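Long-range contacts in RNA-binding protein, putative (PDB 6E4O), which binds and remodels RNA in trypanosome kinetoplast RNA editing, with the RNA recognition motif of this chain as an RNA-binding domain: residues A[10-15]-A[62-67]; A[27-32]-A[44-49]. All coordinates share one frame; numbering follows the deposited sequence.

In the fold
Interaction 1 (10-15 with 62-67) and interaction 2 (27-32 with 44-49) lie on opposite sides of the centre of this RNA recognition motif, their own centres about 20 Å apart, without touching. Both reach the same antiparallel sheet, interaction 1 near strands 62-63 and 66-70, interaction 2 in the hairpin of strands 30-36 and 40-45. Each is partly buried. Interaction 1 joins a loop to a tight turn through one direct side-chain hydrogen bond and two waters, with leucines on its inner side. Interaction 2 is antiparallel pairing broken by a bulge and held by backbone hydrogen bonds: Phe45 faces the core, while Glu29, Thr31 and Val46 pack at the surface.

Interaction 1: A[10-15]-A[62-67]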
ATOM      1  N   GLY A  10      -2.152  -5.281   7.745  1.00 12.58           N
ATOM      2  CA  GLY A  10      -2.068  -6.705   7.448  1.00 14.25           C
ATOM      3  C   GLY A  10      -0.746  -7.191   6.884  1.00 18.41           C
ATOM      4  O   GLY A  10      -0.634  -8.355   6.502  1.00 15.10           O
ATOM      5  N   LEU A  11       0.267  -6.328   6.841  1.00 11.80           N
ATOM      6  CA  LEU A  11       1.561  -6.740   6.301  1.00 12.88           C
ATOM      7  C   LEU A  11       2.149  -7.913   7.082  1.00 11.51           C
ATOM      8  O   LEU A  11       1.977  -8.016   8.294  1.00 13.84           O
ATOM      9  CB  LEU A  11       2.562  -5.583   6.337  1.00  9.86           C
ATOM     10  CG  LEU A  11       2.285  -4.325   5.520  1.00 14.81           C
ATOM     11  CD1 LEU A  11       3.245  -3.241   5.964  1.00 14.72           C
ATOM     12  CD2 LEU A  11       2.426  -4.598   4.030  1.00 18.54           C
ATOM     13  N   SER A  12       2.875  -8.783   6.393  1.00 13.00           N
ATOM     14  CA  SER A  12       3.625  -9.829   7.082  1.00 11.30           C
ATOM     15  C   SER A  12       4.766  -9.214   7.892  1.00 14.20           C
ATOM     16  O   SER A  12       5.232  -8.109   7.596  1.00 16.94           O
ATOM     17  CB  SER A  12       4.152 -10.879   6.098  1.00 20.71           C
ATOM     18  OG  SER A  12       5.457 -10.557   5.655  1.00 23.16           O
ATOM     19  N   ASP A  13       5.194  -9.926   8.929  1.00 15.29           N
ATOM     20  CA  ASP A  13       6.296  -9.484   9.776  1.00 21.93           C
ATOM     21  C   ASP A  13       7.548  -9.160   8.975  1.00 20.35           C
ATOM     22  O   ASP A  13       8.362  -8.336   9.389  1.00 26.74           O
ATOM     23  CB  ASP A  13       6.653 -10.564  10.804  1.00 24.38           C
ATOM     24  CG  ASP A  13       5.586 -10.744  11.858  1.00 28.38           C
ATOM     25  OD1 ASP A  13       4.721  -9.863  11.983  1.00 25.31           O
ATOM     26  OD2 ASP A  13       5.616 -11.767  12.571  1.00 33.33           O
ATOM     27  N   GLU A  14       7.711  -9.835   7.844  1.00 20.32           N
ATOM     28  CA  GLU A  14       8.938  -9.742   7.070  1.00 25.30           C
ATOM     29  C   GLU A  14       8.877  -8.671   5.992  1.00 25.75           C
ATOM     30  O   GLU A  14       9.873  -8.402   5.326  1.00 23.02           O
ATOM     31  CB  GLU A  14       9.251 -11.089   6.413  1.00 34.68           C
ATOM     32  CG  GLU A  14       9.600 -12.209   7.391  1.00 42.58           C
ATOM     33  CD  GLU A  14       8.376 -12.791   8.076  1.00 47.82           C
ATOM     34  OE1 GLU A  14       8.531 -13.377   9.169  1.00 47.99           O
ATOM     35  OE2 GLU A  14       7.261 -12.672   7.516  1.00 46.87           O
ATOM     36  N   THR A  15       7.711  -8.065   5.797  1.00 19.90           N
ATOM     37  CA  THR A  15       7.560  -7.166   4.659  1.00 16.54           C
ATOM     38  C   THR A  15       8.104  -5.780   4.957  1.00 16.23           C
ATOM     39  O   THR A  15       7.746  -5.169   5.959  1.00 13.79           O
ATOM     40  CB  THR A  15       6.103  -7.088   4.177  1.00 12.92           C
ATOM     41  OG1 THR A  15       5.704  -8.389   3.727  1.00 18.22           O
ATOM     42  CG2 THR A  15       5.976  -6.091   3.027  1.00 13.75           C
ATOM     43  N   GLU A  62      -2.824 -10.522  -1.613  1.00  9.50           N
ATOM     44  CA  GLU A  62      -1.791 -11.137  -0.794  1.00 11.47           C
ATOM     45  C   GLU A  62      -0.403 -10.632  -1.166  1.00 13.74           C
ATOM     46  O   GLU A  62      -0.052 -10.546  -2.347  1.00 14.93           O
ATOM     47  CB  GLU A  62      -1.845 -12.661  -0.925  1.00 12.83           C
ATOM     48  CG  GLU A  62      -1.216 -13.377   0.253  1.00 20.31           C
ATOM     49  CD  GLU A  62      -1.332 -14.881   0.145  1.00 17.42           C
ATOM     50  OE1 GLU A  62      -2.296 -15.444   0.702  1.00 20.83           O
ATOM     51  OE2 GLU A  62      -0.449 -15.488  -0.487  1.00 23.28           O
ATOM     52  N   LEU A  63       0.377 -10.283  -0.150  1.00 11.46           N
ATOM     53  CA  LEU A  63       1.771  -9.900  -0.339  1.00 13.48           C
ATOM     54  C   LEU A  63       2.635 -10.673   0.645  1.00 15.25           C
ATOM     55  O   LEU A  63       2.432 -10.604   1.864  1.00 13.40           O
ATOM     56  CB  LEU A  63       1.957  -8.390  -0.141  1.00 14.75           C
ATOM     57  CG  LEU A  63       3.402  -7.862  -0.211  1.00 14.05           C
ATOM     58  CD1 LEU A  63       4.082  -8.232  -1.514  1.00 12.11           C
ATOM     59  CD2 LEU A  63       3.426  -6.351  -0.006  1.00 13.03           C
ATOM     60  N   GLU A  64       3.590 -11.430   0.116  1.00 12.27           N
ATOM     61  CA  GLU A  64       4.443 -12.255   0.962  1.00 13.49           C
ATOM     62  C   GLU A  64       3.614 -13.067   1.950  1.00 16.82           C
ATOM     63  O   GLU A  64       3.948 -13.161   3.142  1.00 15.53           O
ATOM     64  CB  GLU A  64       5.472 -11.393   1.694  1.00 16.22           C
ATOM     65  CG  GLU A  64       6.373 -10.617   0.745  1.00 17.20           C
ATOM     66  CD  GLU A  64       7.674 -10.161   1.394  1.00 26.05           C
ATOM     67  OE1 GLU A  64       7.626  -9.475   2.440  1.00 24.10           O
ATOM     68  OE2 GLU A  64       8.749 -10.485   0.852  1.00 29.23           O
ATOM     69  N   GLY A  65       2.521 -13.634   1.440  1.00 18.58           N
ATOM     70  CA  GLY A  65       1.713 -14.585   2.179  1.00 17.68           C
ATOM     71  C   GLY A  65       0.700 -13.971   3.122  1.00 16.25           C
ATOM     72  O   GLY A  65       0.006 -14.701   3.827  1.00 15.81           O
ATOM     73  N   ALA A  66       0.611 -12.639   3.137  1.00 13.80           N
ATOM     74  CA  ALA A  66      -0.312 -11.935   4.021  1.00 13.17           C
ATOM     75  C   ALA A  66      -1.315 -11.101   3.231  1.00 13.26           C
ATOM     76  O   ALA A  66      -0.940 -10.412   2.284  1.00 14.23           O
ATOM     77  CB  ALA A  66       0.467 -11.031   4.981  1.00 13.38           C
ATOM     78  N   THR A  67      -2.581 -11.148   3.640  1.00 14.38           N
ATOM     79  CA  THR A  67      -3.639 -10.388   2.981  1.00 16.19           C
ATOM     80  C   THR A  67      -3.663  -8.961   3.496  1.00 13.60           C
ATOM     81  O   THR A  67      -3.740  -8.735   4.706  1.00 14.84           O
ATOM     82  CB  THR A  67      -5.013 -11.001   3.252  1.00 20.23           C
ATOM     83  OG1 THR A  67      -5.034 -12.334   2.740  1.00 22.19           O
ATOM     84  CG2 THR A  67      -6.107 -10.181   2.586  1.00 14.14           C
TER
HETATM   85  O   HOH W   1       2.975  -8.410   3.457  1.00 13.72           O
HETATM   86  O   HOH W   2       6.227 -13.396   4.625  1.00 30.09           O
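The carboxylate of Glu64 meets Thr15 at its edge: OE1 takes a hydrogen bond from Thr15 OG1 at 2.6 Å, using the anti lone pair that points away from OE2. The same oxygen lies 3.2 Å from Thr15 CA. Thr15 OG1 stands anti to its carbonyl carbon, beside the backbone N (chi1 -63°), and from there also receives a water at 2.7 Å. That water accepts from Ser12 N and donates to Leu63 O, tying loop and turn together around one hydroxyl. A second water donates to Glu64 O at 2.7 Å and bonds with Ser12 OG, which in turn accepts from Glu14 N in an ST turn. Ala66 CB packs against Gly10 O at 3.3 Å and against Ser12 N, the start of the loop's beta turn, at 3.6 Å. The like charges of Glu14 and Glu64 stay apart, with 6.0 Å between Glu14 OE2 and Glu64 OE1. The type I' turn from Leu63 to Ala66 connects strands 62-63 and 66-70; the loop segment 10-15 leads from strand 5-9 into helix 17-24. Leu63 packs on Thr19 and His23 of that helix, while Leu11 bridges Leu20 of the helix and Leu68 of strand 66-70.

Interaction 2: A[27-32]-A[44-49]; sequences AGEVTF and EFVTPE
A classic beta bulge interrupts the antiparallel pairing of strands 30-36 and 40-45, where Thr31 and Phe32 both face Glu44. The carbonyl oxygen of Glu44 takes the Thr31 N-H at 2.8 Å and, weakly, that of Phe32, while Glu44 N returns a bond to Phe32 O at 2.9 Å. Past the non-hydrogen-bonded pair of Val30 and Phe45, Val46 N donates to Glu29 O at 3.0 Å. On the inner face the Phe45 ring turns its edge to Gly28 C, with Ala27 CB and Val30 CG2 set obliquely to it; Val30 CG2 comes to 3.8 Å from Phe45 CE2. Ala51 and Ala54 of helix 48-57 and Leu24 of helix 17-24 add to the packing round this ring. Outside, Val46 CG2 touches two side chains, Glu29 CG and Thr31 CG2, each at 3.4 Å; the Thr31 pair is tight, the two side chains crossing at about a right angle. Thr31 OG1 lies between its backbone N and carbonyl carbon (chi1 61°), where one water links it to Glu44 OE1 and another to Phe45 O. Glu44 CB meets Phe32 CB at 3.8 Å on the opposite face, the one that binds RNA in many RNA recognition motifs. With OE2 salt-bridged to Arg5 and OE1 bound to water, the Glu44 carboxylate is likely to stay ionised and fixed in position.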
ATOM      1  N   ALA A  27      -0.768  -0.302  -9.066  1.00 13.92           N
ATOM      2  CA  ALA A  27      -1.827   0.701  -9.124  1.00 13.66           C
ATOM      3  C   ALA A  27      -1.321   2.048  -9.620  1.00 14.95           C
ATOM      4  O   ALA A  27      -2.088   2.841 -10.157  1.00 16.69           O
ATOM      5  CB  ALA A  27      -2.468   0.865  -7.767  1.00 12.17           C
ATOM      6  N   GLY A  28      -0.034   2.314  -9.438  1.00 14.95           N
ATOM      7  CA  GLY A  28       0.510   3.583  -9.885  1.00 18.44           C
ATOM      8  C   GLY A  28       1.834   3.926  -9.246  1.00 15.89           C
ATOM      9  O   GLY A  28       2.420   3.105  -8.556  1.00 18.12           O
ATOM     10  N   GLU A  29       2.305   5.147  -9.483  1.00 13.62           N
ATOM     11  CA  GLU A  29       3.601   5.569  -8.969  1.00 16.94           C
ATOM     12  C   GLU A  29       3.504   5.961  -7.494  1.00 15.36           C
ATOM     13  O   GLU A  29       2.604   6.682  -7.092  1.00 15.42           O
ATOM     14  CB  GLU A  29       4.163   6.722  -9.805  1.00 26.95           C
ATOM     15  CG  GLU A  29       5.526   7.220  -9.352  1.00 43.25           C
ATOM     16  CD  GLU A  29       6.152   8.195 -10.340  1.00 59.73           C
ATOM     17  OE1 GLU A  29       5.465   8.593 -11.308  1.00 60.96           O
ATOM     18  OE2 GLU A  29       7.334   8.557 -10.151  1.00 67.49           O
ATOM     19  N   VAL A  30       4.447   5.479  -6.699  1.00 16.78           N
ATOM     20  CA  VAL A  30       4.433   5.704  -5.258  1.00 16.14           C
ATOM     21  C   VAL A  30       5.438   6.786  -4.865  1.00 18.50           C
ATOM     22  O   VAL A  30       6.607   6.715  -5.234  1.00 18.58           O
ATOM     23  CB  VAL A  30       4.757   4.387  -4.513  1.00 16.89           C
ATOM     24  CG1 VAL A  30       4.864   4.624  -3.014  1.00 15.96           C
ATOM     25  CG2 VAL A  30       3.700   3.331  -4.831  1.00 15.84           C
ATOM     26  N   THR A  31       4.981   7.788  -4.118  1.00 16.45           N
ATOM     27  CA  THR A  31       5.845   8.898  -3.710  1.00 16.10           C
ATOM     28  C   THR A  31       6.246   8.864  -2.231  1.00 19.00           C
ATOM     29  O   THR A  31       7.178   9.553  -1.817  1.00 21.45           O
ATOM     30  CB  THR A  31       5.182  10.261  -3.978  1.00 17.52           C
ATOM     31  OG1 THR A  31       3.979  10.353  -3.213  1.00 19.62           O
ATOM     32  CG2 THR A  31       4.849  10.425  -5.452  1.00 18.88           C
ATOM     33  N   PHE A  32       5.522   8.097  -1.430  1.00 14.35           N
ATOM     34  CA  PHE A  32       5.830   7.953  -0.003  1.00 11.47           C
ATOM     35  C   PHE A  32       5.464   6.531   0.365  1.00 14.19           C
ATOM     36  O   PHE A  32       4.407   6.046  -0.011  1.00 13.55           O
ATOM     37  CB  PHE A  32       5.005   8.939   0.832  1.00 15.41           C
ATOM     38  CG  PHE A  32       5.261   8.865   2.318  1.00 15.23           C
ATOM     39  CD1 PHE A  32       6.157   9.731   2.928  1.00 14.41           C
ATOM     40  CD2 PHE A  32       4.573   7.953   3.114  1.00 11.64           C
ATOM     41  CE1 PHE A  32       6.378   9.676   4.298  1.00 17.67           C
ATOM     42  CE2 PHE A  32       4.789   7.889   4.485  1.00 13.70           C
ATOM     43  CZ  PHE A  32       5.694   8.756   5.078  1.00 16.20           C
ATOM     44  N   GLU A  44       1.697   7.087  -0.233  1.00 12.13           N
ATOM     45  CA  GLU A  44       1.084   8.104  -1.064  1.00 10.65           C
ATOM     46  C   GLU A  44       1.453   7.842  -2.505  1.00 13.54           C
ATOM     47  O   GLU A  44       2.558   7.374  -2.804  1.00 14.10           O
ATOM     48  CB  GLU A  44       1.536   9.504  -0.658  1.00 16.06           C
ATOM     49  CG  GLU A  44       1.082   9.904   0.724  1.00 24.07           C
ATOM     50  CD  GLU A  44       1.122  11.405   0.925  1.00 25.55           C
ATOM     51  OE1 GLU A  44       1.930  12.075   0.247  1.00 25.57           O
ATOM     52  OE2 GLU A  44       0.332  11.914   1.746  1.00 23.32           O
ATOM     53  N   PHE A  45       0.514   8.112  -3.396  1.00 11.28           N
ATOM     54  CA  PHE A  45       0.734   7.939  -4.821  1.00 12.41           C
ATOM     55  C   PHE A  45       0.818   9.314  -5.455  1.00 14.77           C
ATOM     56  O   PHE A  45       0.409  10.312  -4.853  1.00 14.64           O
ATOM     57  CB  PHE A  45      -0.432   7.173  -5.458  1.00 10.14           C
ATOM     58  CG  PHE A  45      -0.545   5.744  -5.010  1.00  9.92           C
ATOM     59  CD1 PHE A  45      -1.244   5.418  -3.858  1.00 13.98           C
ATOM     60  CD2 PHE A  45       0.025   4.725  -5.759  1.00 12.18           C
ATOM     61  CE1 PHE A  45      -1.356   4.092  -3.445  1.00 13.48           C
ATOM     62  CE2 PHE A  45      -0.081   3.397  -5.354  1.00 14.26           C
ATOM     63  CZ  PHE A  45      -0.772   3.082  -4.200  1.00 12.11           C
ATOM     64  N   VAL A  46       1.310   9.353  -6.688  1.00 15.26           N
ATOM     65  CA  VAL A  46       1.403  10.600  -7.433  1.00 15.98           C
ATOM     66  C   VAL A  46       0.038  11.230  -7.666  1.00 18.48           C
ATOM     67  O   VAL A  46      -0.111  12.446  -7.579  1.00 20.42           O
ATOM     68  CB  VAL A  46       2.086  10.374  -8.786  1.00 19.55           C
ATOM     69  CG1 VAL A  46       2.126  11.673  -9.588  1.00 25.47           C
ATOM     70  CG2 VAL A  46       3.484   9.848  -8.562  1.00 21.17           C
ATOM     71  N   THR A  47      -0.966  10.416  -7.971  1.00 15.17           N
ATOM     72  CA  THR A  47      -2.286  10.971  -8.264  1.00 13.34           C
ATOM     73  C   THR A  47      -3.377  10.369  -7.389  1.00 13.27           C
ATOM     74  O   THR A  47      -3.227   9.265  -6.864  1.00 11.94           O
ATOM     75  CB  THR A  47      -2.678  10.757  -9.738  1.00 13.89           C
ATOM     76  OG1 THR A  47      -2.934   9.365  -9.965  1.00 17.52           O
ATOM     77  CG2 THR A  47      -1.563  11.223 -10.670  1.00 18.90           C
ATOM     78  N   PRO A  48      -4.482  11.106  -7.219  1.00 11.94           N
ATOM     79  CA  PRO A  48      -5.640  10.507  -6.554  1.00 13.21           C
ATOM     80  C   PRO A  48      -6.149   9.283  -7.308  1.00 13.34           C
ATOM     81  O   PRO A  48      -6.655   8.363  -6.677  1.00 12.56           O
ATOM     82  CB  PRO A  48      -6.678  11.632  -6.592  1.00 13.64           C
ATOM     83  CG  PRO A  48      -5.843  12.878  -6.533  1.00 14.39           C
ATOM     84  CD  PRO A  48      -4.657  12.557  -7.421  1.00 12.99           C
ATOM     85  N   GLU A  49      -6.026   9.278  -8.633  1.00 13.20           N
ATOM     86  CA  GLU A  49      -6.457   8.127  -9.434  1.00 17.21           C
ATOM     87  C   GLU A  49      -5.691   6.861  -9.070  1.00 15.78           C
ATOM     88  O   GLU A  49      -6.258   5.766  -9.058  1.00 12.20           O
ATOM     89  CB  GLU A  49      -6.295   8.414 -10.929  1.00 17.71           C
ATOM     90  CG  GLU A  49      -7.288   9.435 -11.484  1.00 24.34           C
ATOM     91  CD  GLU A  49      -7.160  10.820 -10.860  1.00 26.65           C
ATOM     92  OE1 GLU A  49      -8.209  11.425 -10.572  1.00 31.13           O
ATOM     93  OE2 GLU A  49      -6.031  11.319 -10.666  1.00 19.04           O
TER
HETATM   94  O   HOH W   3       4.334  11.994  -1.036  1.00 31.96           O
HETATM   95  O   HOH W   4       1.797  12.296  -3.786  1.00 32.34           O